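Lantibiotic dehydratase (Microbispora corallina, PDB 5EHK) probably dehydrates serine and threonine residues of the precursor peptide of the lantibiotic NAI-107, using glutamyl-tRNA as the glutamate donor. Local coordinates at residues A[455-467]-A[664-676]. Sequence-based numbering, arbitrary orientation.
Sequences EPRRSAALARLVA and EPWDWGALSEMPF
Where Arg-457 crosses Gly-669 the two chains run backbone against backbone, their CA atoms only 4.0 Å apart, and a single direct hydrogen bond joins them. Ala-670 N donates to Arg-457 O in the carbonyl plane and almost straight, with 175° at the hydrogen. Gly-669, with no side chain, leaves room for Arg-457 O beside its CA, and its backbone turns through a positive phi (64°), a conformation readily open to glycine. One water gives a second link, donating to Asp-667 OD2 (2.8 Å) and weakly accepting from Arg-457 N. The carboxylate, with CG anti to its own N (chi1 -176°), also closes an Asx turn through OD1, which Gly-669 N meets from above the carboxylate plane. The contact thus docks the N-terminal end of helix 460-471, whose N-cap is Ser-459, onto the 3-10 turn 670-673 of the loop leading to strand 676-682. Beyond the polar crossing, Leu-462 spreads over three side chains: CB meets Leu-671 CD1 at 3.6 Å, CG lies by Trp-668 CZ3, and CD1 reaches Trp-666 CZ2 at 3.8 Å. Val-466, one turn on, sets CG2 obliquely beside Trp-668 CZ3 (3.5 Å). That indole is backed by its neighbour, Trp-666 NE1 sitting 3.3 Å above the centre of its face. Leu-487 of helix 481-487 covers Leu-462 and Trp-666, and its carbonyl O accepts from Arg-457 NH2.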
ATOM      1  N   GLU A 455      -1.509  -8.643  -5.088  1.00 38.00           N
ATOM      2  CA  GLU A 455      -0.921  -8.875  -6.416  1.00 44.74           C
ATOM      3  C   GLU A 455      -1.503 -10.137  -7.054  1.00 38.22           C
ATOM      4  O   GLU A 455      -1.640 -11.160  -6.388  1.00 37.04           O
ATOM      5  CB  GLU A 455       0.601  -9.031  -6.311  1.00 38.29           C
ATOM      6  CG  GLU A 455       1.394  -7.726  -6.328  1.00 45.83           C
ATOM      7  CD  GLU A 455       2.908  -7.960  -6.385  1.00 51.25           C
ATOM      8  OE1 GLU A 455       3.684  -7.020  -6.083  1.00 44.45           O
ATOM      9  OE2 GLU A 455       3.323  -9.094  -6.719  1.00 51.71           O
ATOM     10  N   PRO A 456      -1.843 -10.076  -8.347  1.00 36.87           N
ATOM     11  CA  PRO A 456      -2.181 -11.311  -9.060  1.00 31.70           C
ATOM     12  C   PRO A 456      -1.026 -12.278  -8.888  1.00 33.78           C
ATOM     13  O   PRO A 456       0.134 -11.851  -8.892  1.00 35.20           O
ATOM     14  CB  PRO A 456      -2.299 -10.862 -10.513  1.00 29.95           C
ATOM     15  CG  PRO A 456      -2.634  -9.426 -10.443  1.00 33.84           C
ATOM     16  CD  PRO A 456      -1.946  -8.890  -9.213  1.00 41.65           C
ATOM     17  N   ARG A 457      -1.336 -13.551  -8.679  1.00 31.00           N
ATOM     18  CA  ARG A 457      -0.316 -14.520  -8.297  1.00 28.75           C
ATOM     19  C   ARG A 457       0.740 -14.693  -9.384  1.00 27.00           C
ATOM     20  O   ARG A 457       0.480 -14.463 -10.566  1.00 26.26           O
ATOM     21  CB  ARG A 457      -0.967 -15.867  -7.993  1.00 30.89           C
ATOM     22  CG  ARG A 457      -0.007 -16.899  -7.455  1.00 26.65           C
ATOM     23  CD  ARG A 457      -0.636 -18.241  -7.446  1.00 19.21           C
ATOM     24  NE  ARG A 457       0.201 -19.207  -6.749  1.00 22.19           N
ATOM     25  CZ  ARG A 457      -0.181 -20.450  -6.509  1.00 21.98           C
ATOM     26  NH1 ARG A 457      -1.390 -20.841  -6.909  1.00 36.02           N
ATOM     27  NH2 ARG A 457       0.623 -21.298  -5.883  1.00 16.74           N
ATOM     28  N   ARG A 458       1.943 -15.066  -8.974  1.00 25.65           N
ATOM     29  CA  ARG A 458       2.997 -15.388  -9.923  1.00 29.11           C
ATOM     30  C   ARG A 458       3.642 -16.704  -9.551  1.00 30.37           C
ATOM     31  O   ARG A 458       4.093 -16.883  -8.420  1.00 33.28           O
ATOM     32  CB  ARG A 458       4.038 -14.252 -10.015  1.00 36.17           C
ATOM     33  CG  ARG A 458       3.424 -12.865 -10.286  1.00 35.95           C
ATOM     34  CD  ARG A 458       4.462 -11.765 -10.394  1.00 38.51           C
ATOM     35  NE  ARG A 458       4.437 -10.907  -9.207  1.00 44.40           N
ATOM     36  CZ  ARG A 458       5.353 -10.954  -8.246  1.00 41.24           C
ATOM     37  NH1 ARG A 458       6.376 -11.795  -8.339  1.00 38.74           N
ATOM     38  NH2 ARG A 458       5.258 -10.151  -7.202  1.00 43.21           N
ATOM     39  N   SER A 459       3.712 -17.615 -10.517  1.00 30.42           N
ATOM     40  CA  SER A 459       4.194 -18.960 -10.242  1.00 31.44           C
ATOM     41  C   SER A 459       5.049 -19.490 -11.365  1.00 32.24           C
ATOM     42  O   SER A 459       4.594 -19.556 -12.504  1.00 33.65           O
ATOM     43  CB  SER A 459       3.009 -19.907 -10.052  1.00 27.46           C
ATOM     44  OG  SER A 459       3.466 -21.189  -9.666  1.00 33.98           O
ATOM     45  N   ALA A 460       6.282 -19.877 -11.053  1.00 28.30           N
ATOM     46  CA  ALA A 460       7.123 -20.540 -12.039  1.00 25.46           C
ATOM     47  C   ALA A 460       6.416 -21.826 -12.450  1.00 32.53           C
ATOM     48  O   ALA A 460       6.401 -22.196 -13.618  1.00 35.60           O
ATOM     49  CB  ALA A 460       8.500 -20.833 -11.482  1.00 24.75           C
ATOM     50  N   ALA A 461       5.819 -22.493 -11.467  1.00 32.44           N
ATOM     51  CA  ALA A 461       5.071 -23.726 -11.681  1.00 31.44           C
ATOM     52  C   ALA A 461       3.920 -23.595 -12.691  1.00 30.87           C
ATOM     53  O   ALA A 461       3.845 -24.330 -13.676  1.00 28.81           O
ATOM     54  CB  ALA A 461       4.541 -24.210 -10.355  1.00 34.77           C
ATOM     55  N   LEU A 462       3.024 -22.653 -12.442  1.00 31.52           N
ATOM     56  CA  LEU A 462       1.943 -22.383 -13.377  1.00 32.98           C
ATOM     57  C   LEU A 462       2.467 -22.015 -14.772  1.00 37.37           C
ATOM     58  O   LEU A 462       1.942 -22.484 -15.779  1.00 42.44           O
ATOM     59  CB  LEU A 462       1.055 -21.259 -12.850  1.00 31.67           C
ATOM     60  CG  LEU A 462      -0.379 -21.571 -12.432  1.00 35.02           C
ATOM     61  CD1 LEU A 462      -0.463 -22.945 -11.791  1.00 34.36           C
ATOM     62  CD2 LEU A 462      -0.891 -20.473 -11.481  1.00 27.88           C
ATOM     63  N   ALA A 463       3.509 -21.189 -14.839  1.00 35.91           N
ATOM     64  CA  ALA A 463       4.003 -20.735 -16.138  1.00 35.37           C
ATOM     65  C   ALA A 463       4.480 -21.902 -17.010  1.00 31.02           C
ATOM     66  O   ALA A 463       4.202 -21.925 -18.209  1.00 31.93           O
ATOM     67  CB  ALA A 463       5.090 -19.666 -15.980  1.00 32.14           C
ATOM     68  N   ARG A 464       5.199 -22.852 -16.412  1.00 31.12           N
ATOM     69  CA  ARG A 464       5.644 -24.041 -17.135  1.00 31.99           C
ATOM     70  C   ARG A 464       4.479 -24.801 -17.762  1.00 35.72           C
ATOM     71  O   ARG A 464       4.549 -25.251 -18.918  1.00 29.74           O
ATOM     72  CB  ARG A 464       6.405 -24.983 -16.217  1.00 29.98           C
ATOM     73  CG  ARG A 464       7.854 -24.646 -16.042  1.00 33.93           C
ATOM     74  CD  ARG A 464       8.563 -25.828 -15.418  1.00 35.31           C
ATOM     75  NE  ARG A 464       7.926 -26.175 -14.154  1.00 48.87           N
ATOM     76  CZ  ARG A 464       8.226 -25.609 -12.987  1.00 46.48           C
ATOM     77  NH1 ARG A 464       9.188 -24.693 -12.916  1.00 41.82           N
ATOM     78  NH2 ARG A 464       7.578 -25.978 -11.886  1.00 46.86           N
ATOM     79  N   LEU A 465       3.409 -24.941 -16.989  1.00 32.82           N
ATOM     80  CA  LEU A 465       2.266 -25.700 -17.443  1.00 32.65           C
ATOM     81  C   LEU A 465       1.764 -25.081 -18.723  1.00 31.27           C
ATOM     82  O   LEU A 465       1.423 -25.786 -19.672  1.00 33.59           O
ATOM     83  CB  LEU A 465       1.152 -25.703 -16.392  1.00 36.51           C
ATOM     84  CG  LEU A 465       1.389 -26.381 -15.032  1.00 41.68           C
ATOM     85  CD1 LEU A 465       0.133 -26.238 -14.174  1.00 35.71           C
ATOM     86  CD2 LEU A 465       1.822 -27.855 -15.149  1.00 25.50           C
ATOM     87  N   VAL A 466       1.750 -23.756 -18.753  1.00 28.34           N
ATOM     88  CA  VAL A 466       1.244 -23.024 -19.907  1.00 32.21           C
ATOM     89  C   VAL A 466       2.194 -23.123 -21.095  1.00 30.83           C
ATOM     90  O   VAL A 466       1.758 -23.338 -22.238  1.00 24.72           O
ATOM     91  CB  VAL A 466       0.935 -21.543 -19.555  1.00 26.17           C
ATOM     92  CG1 VAL A 466       0.544 -20.735 -20.794  1.00 25.13           C
ATOM     93  CG2 VAL A 466      -0.147 -21.472 -18.496  1.00 22.10           C
ATOM     94  N   ALA A 467       3.488 -23.015 -20.809  1.00 28.53           N
ATOM     95  CA  ALA A 467       4.512 -23.010 -21.849  1.00 32.43           C
ATOM     96  C   ALA A 467       4.538 -24.338 -22.598  1.00 30.67           C
ATOM     97  O   ALA A 467       4.491 -24.354 -23.827  1.00 26.32           O
ATOM     98  CB  ALA A 467       5.890 -22.700 -21.257  1.00 28.63           C
ATOM     99  N   GLU A 664     -11.436 -21.524  -3.142  1.00 19.53           N
ATOM    100  CA  GLU A 664     -11.710 -20.513  -4.166  1.00 15.63           C
ATOM    101  C   GLU A 664     -11.564 -21.176  -5.504  1.00 15.88           C
ATOM    102  O   GLU A 664     -10.904 -22.206  -5.613  1.00 23.24           O
ATOM    103  CB  GLU A 664     -10.674 -19.400  -4.114  1.00 18.08           C
ATOM    104  CG  GLU A 664     -10.491 -18.712  -2.800  1.00 23.14           C
ATOM    105  CD  GLU A 664      -9.630 -17.476  -2.936  1.00 36.84           C
ATOM    106  OE1 GLU A 664      -8.882 -17.374  -3.940  1.00 37.99           O
ATOM    107  OE2 GLU A 664      -9.683 -16.616  -2.032  1.00 43.78           O
ATOM    108  N   PRO A 665     -12.123 -20.569  -6.551  1.00 17.60           N
ATOM    109  CA  PRO A 665     -11.889 -21.058  -7.910  1.00 14.81           C
ATOM    110  C   PRO A 665     -10.417 -21.130  -8.272  1.00 15.84           C
ATOM    111  O   PRO A 665      -9.578 -20.588  -7.565  1.00 12.87           O
ATOM    112  CB  PRO A 665     -12.554 -19.997  -8.756  1.00 10.84           C
ATOM    113  CG  PRO A 665     -13.675 -19.562  -7.942  1.00 13.18           C
ATOM    114  CD  PRO A 665     -13.182 -19.550  -6.528  1.00 15.22           C
ATOM    115  N   TRP A 666     -10.123 -21.790  -9.386  1.00 21.27           N
ATOM    116  CA  TRP A 666      -8.772 -21.889  -9.912  1.00 19.62           C
ATOM    117  C   TRP A 666      -8.220 -20.483 -10.202  1.00 18.26           C
ATOM    118  O   TRP A 666      -8.856 -19.670 -10.887  1.00 10.38           O
ATOM    119  CB  TRP A 666      -8.762 -22.763 -11.184  1.00 18.37           C
ATOM    120  CG  TRP A 666      -7.430 -22.800 -11.858  1.00 14.67           C
ATOM    121  CD1 TRP A 666      -7.007 -22.006 -12.885  1.00 16.42           C
ATOM    122  CD2 TRP A 666      -6.339 -23.659 -11.531  1.00 13.52           C
ATOM    123  NE1 TRP A 666      -5.715 -22.329 -13.228  1.00 16.56           N
ATOM    124  CE2 TRP A 666      -5.281 -23.338 -12.404  1.00 18.32           C
ATOM    125  CE3 TRP A 666      -6.151 -24.673 -10.583  1.00 17.48           C
ATOM    126  CZ2 TRP A 666      -4.041 -23.993 -12.350  1.00 19.23           C
ATOM    127  CZ3 TRP A 666      -4.920 -25.332 -10.533  1.00 18.31           C
ATOM    128  CH2 TRP A 666      -3.883 -24.981 -11.406  1.00 20.15           C
ATOM    129  N   ASP A 667      -7.027 -20.213  -9.673  1.00 21.89           N
ATOM    130  CA  ASP A 667      -6.422 -18.890  -9.819  1.00 26.33           C
ATOM    131  C   ASP A 667      -5.200 -18.881 -10.773  1.00 24.83           C
ATOM    132  O   ASP A 667      -4.144 -19.471 -10.489  1.00 20.50           O
ATOM    133  CB  ASP A 667      -6.080 -18.327  -8.430  1.00 22.90           C
ATOM    134  CG  ASP A 667      -5.545 -16.908  -8.485  1.00 22.21           C
ATOM    135  OD1 ASP A 667      -5.956 -16.148  -9.381  1.00 27.36           O
ATOM    136  OD2 ASP A 667      -4.752 -16.537  -7.600  1.00 19.12           O
ATOM    137  N   TRP A 668      -5.375 -18.209 -11.911  1.00 21.80           N
ATOM    138  CA  TRP A 668      -4.353 -18.144 -12.951  1.00 22.89           C
ATOM    139  C   TRP A 668      -3.338 -17.054 -12.642  1.00 28.05           C
ATOM    140  O   TRP A 668      -2.237 -17.046 -13.199  1.00 23.88           O
ATOM    141  CB  TRP A 668      -4.964 -17.906 -14.328  1.00 22.88           C
ATOM    142  CG  TRP A 668      -5.291 -19.166 -15.127  1.00 26.15           C
ATOM    143  CD1 TRP A 668      -6.510 -19.520 -15.641  1.00 16.91           C
ATOM    144  CD2 TRP A 668      -4.378 -20.209 -15.510  1.00 22.75           C
ATOM    145  NE1 TRP A 668      -6.408 -20.709 -16.321  1.00 19.80           N
ATOM    146  CE2 TRP A 668      -5.115 -21.159 -16.251  1.00 22.92           C
ATOM    147  CE3 TRP A 668      -3.017 -20.431 -15.298  1.00 17.05           C
ATOM    148  CZ2 TRP A 668      -4.531 -22.313 -16.783  1.00 20.54           C
ATOM    149  CZ3 TRP A 668      -2.442 -21.580 -15.821  1.00 23.19           C
ATOM    150  CH2 TRP A 668      -3.199 -22.504 -16.559  1.00 16.80           C
ATOM    151  N   GLY A 669      -3.722 -16.124 -11.768  1.00 27.35           N
ATOM    152  CA  GLY A 669      -2.816 -15.072 -11.348  1.00 27.78           C
ATOM    153  C   GLY A 669      -2.431 -14.160 -12.494  1.00 24.86           C
ATOM    154  O   GLY A 669      -3.267 -13.821 -13.330  1.00 21.23           O
ATOM    155  N   ALA A 670      -1.164 -13.756 -12.516  1.00 25.16           N
ATOM    156  CA  ALA A 670      -0.640 -12.869 -13.555  1.00 24.04           C
ATOM    157  C   ALA A 670      -0.846 -13.468 -14.943  1.00 26.50           C
ATOM    158  O   ALA A 670      -1.034 -12.731 -15.934  1.00 26.12           O
ATOM    159  CB  ALA A 670       0.830 -12.612 -13.330  1.00 23.28           C
ATOM    160  N   LEU A 671      -0.852 -14.806 -14.997  1.00 24.27           N
ATOM    161  CA  LEU A 671      -0.937 -15.532 -16.252  1.00 17.30           C
ATOM    162  C   LEU A 671      -2.244 -15.294 -16.961  1.00 19.80           C
ATOM    163  O   LEU A 671      -2.417 -15.696 -18.093  1.00 23.79           O
ATOM    164  CB  LEU A 671      -0.699 -17.024 -16.055  1.00 14.50           C
ATOM    165  CG  LEU A 671       0.781 -17.385 -15.988  1.00 21.82           C
ATOM    166  CD1 LEU A 671       1.010 -18.782 -15.453  1.00 21.31           C
ATOM    167  CD2 LEU A 671       1.407 -17.222 -17.379  1.00 27.92           C
ATOM    168  N   SER A 672      -3.140 -14.568 -16.322  1.00 22.90           N
ATOM    169  CA  SER A 672      -4.438 -14.288 -16.909  1.00 22.54           C
ATOM    170  C   SER A 672      -4.325 -13.397 -18.151  1.00 23.59           C
ATOM    171  O   SER A 672      -5.286 -13.248 -18.917  1.00 22.84           O
ATOM    172  CB  SER A 672      -5.352 -13.680 -15.844  1.00 17.25           C
ATOM    173  OG  SER A 672      -6.095 -12.603 -16.355  1.00 21.91           O
ATOM    174  N   GLU A 673      -3.139 -12.831 -18.362  1.00 24.45           N
ATOM    175  CA  GLU A 673      -2.921 -11.928 -19.490  1.00 29.76           C
ATOM    176  C   GLU A 673      -2.655 -12.664 -20.815  1.00 31.46           C
ATOM    177  O   GLU A 673      -2.795 -12.066 -21.892  1.00 33.21           O
ATOM    178  CB  GLU A 673      -1.763 -10.971 -19.204  1.00 29.35           C
ATOM    179  CG  GLU A 673      -1.959 -10.089 -17.975  1.00 39.96           C
ATOM    180  CD  GLU A 673      -3.195  -9.203 -18.081  1.00 41.67           C
ATOM    181  OE1 GLU A 673      -3.450  -8.657 -19.181  1.00 37.28           O
ATOM    182  OE2 GLU A 673      -3.903  -9.045 -17.055  1.00 45.98           O
ATOM    183  N   MET A 674      -2.270 -13.942 -20.724  1.00 20.12           N
ATOM    184  CA  MET A 674      -1.975 -14.751 -21.891  1.00 21.99           C
ATOM    185  C   MET A 674      -3.196 -14.776 -22.811  1.00 26.91           C
ATOM    186  O   MET A 674      -4.326 -14.701 -22.330  1.00 25.90           O
ATOM    187  CB  MET A 674      -1.579 -16.162 -21.471  1.00 24.52           C
ATOM    188  CG  MET A 674      -0.303 -16.263 -20.624  1.00 25.72           C
ATOM    189  SD  MET A 674       1.180 -15.984 -21.610  1.00 27.79           S
ATOM    190  CE  MET A 674       0.760 -17.033 -22.982  1.00 33.25           C
ATOM    191  N   PRO A 675      -2.973 -14.797 -24.139  1.00 23.79           N
ATOM    192  CA  PRO A 675      -4.079 -14.812 -25.110  1.00 22.77           C
ATOM    193  C   PRO A 675      -4.843 -16.119 -25.037  1.00 23.79           C
ATOM    194  O   PRO A 675      -6.054 -16.149 -25.277  1.00 23.33           O
ATOM    195  CB  PRO A 675      -3.372 -14.701 -26.468  1.00 25.34           C
ATOM    196  CG  PRO A 675      -1.979 -15.175 -26.219  1.00 26.71           C
ATOM    197  CD  PRO A 675      -1.655 -14.788 -24.797  1.00 27.70           C
ATOM    198  N   PHE A 676      -4.138 -17.199 -24.712  1.00 21.78           N
ATOM    199  CA  PHE A 676      -4.808 -18.464 -24.485  1.00 22.72           C
ATOM    200  C   PHE A 676      -4.290 -19.113 -23.242  1.00 23.09           C
ATOM    201  O   PHE A 676      -3.082 -19.182 -23.038  1.00 23.50           O
ATOM    202  CB  PHE A 676      -4.660 -19.438 -25.664  1.00 26.21           C
ATOM    203  CG  PHE A 676      -5.182 -20.820 -25.368  1.00 23.65           C
ATOM    204  CD1 PHE A 676      -6.557 -21.068 -25.342  1.00 27.59           C
ATOM    205  CD2 PHE A 676      -4.307 -21.867 -25.098  1.00 17.53           C
ATOM    206  CE1 PHE A 676      -7.049 -22.337 -25.047  1.00 24.85           C
ATOM    207  CE2 PHE A 676      -4.787 -23.133 -24.816  1.00 22.85           C
ATOM    208  CZ  PHE A 676      -6.158 -23.369 -24.783  1.00 26.57           C
TER
HETATM  209  O   HOH W   1      -3.781 -14.023  -6.997  1.00 19.07           O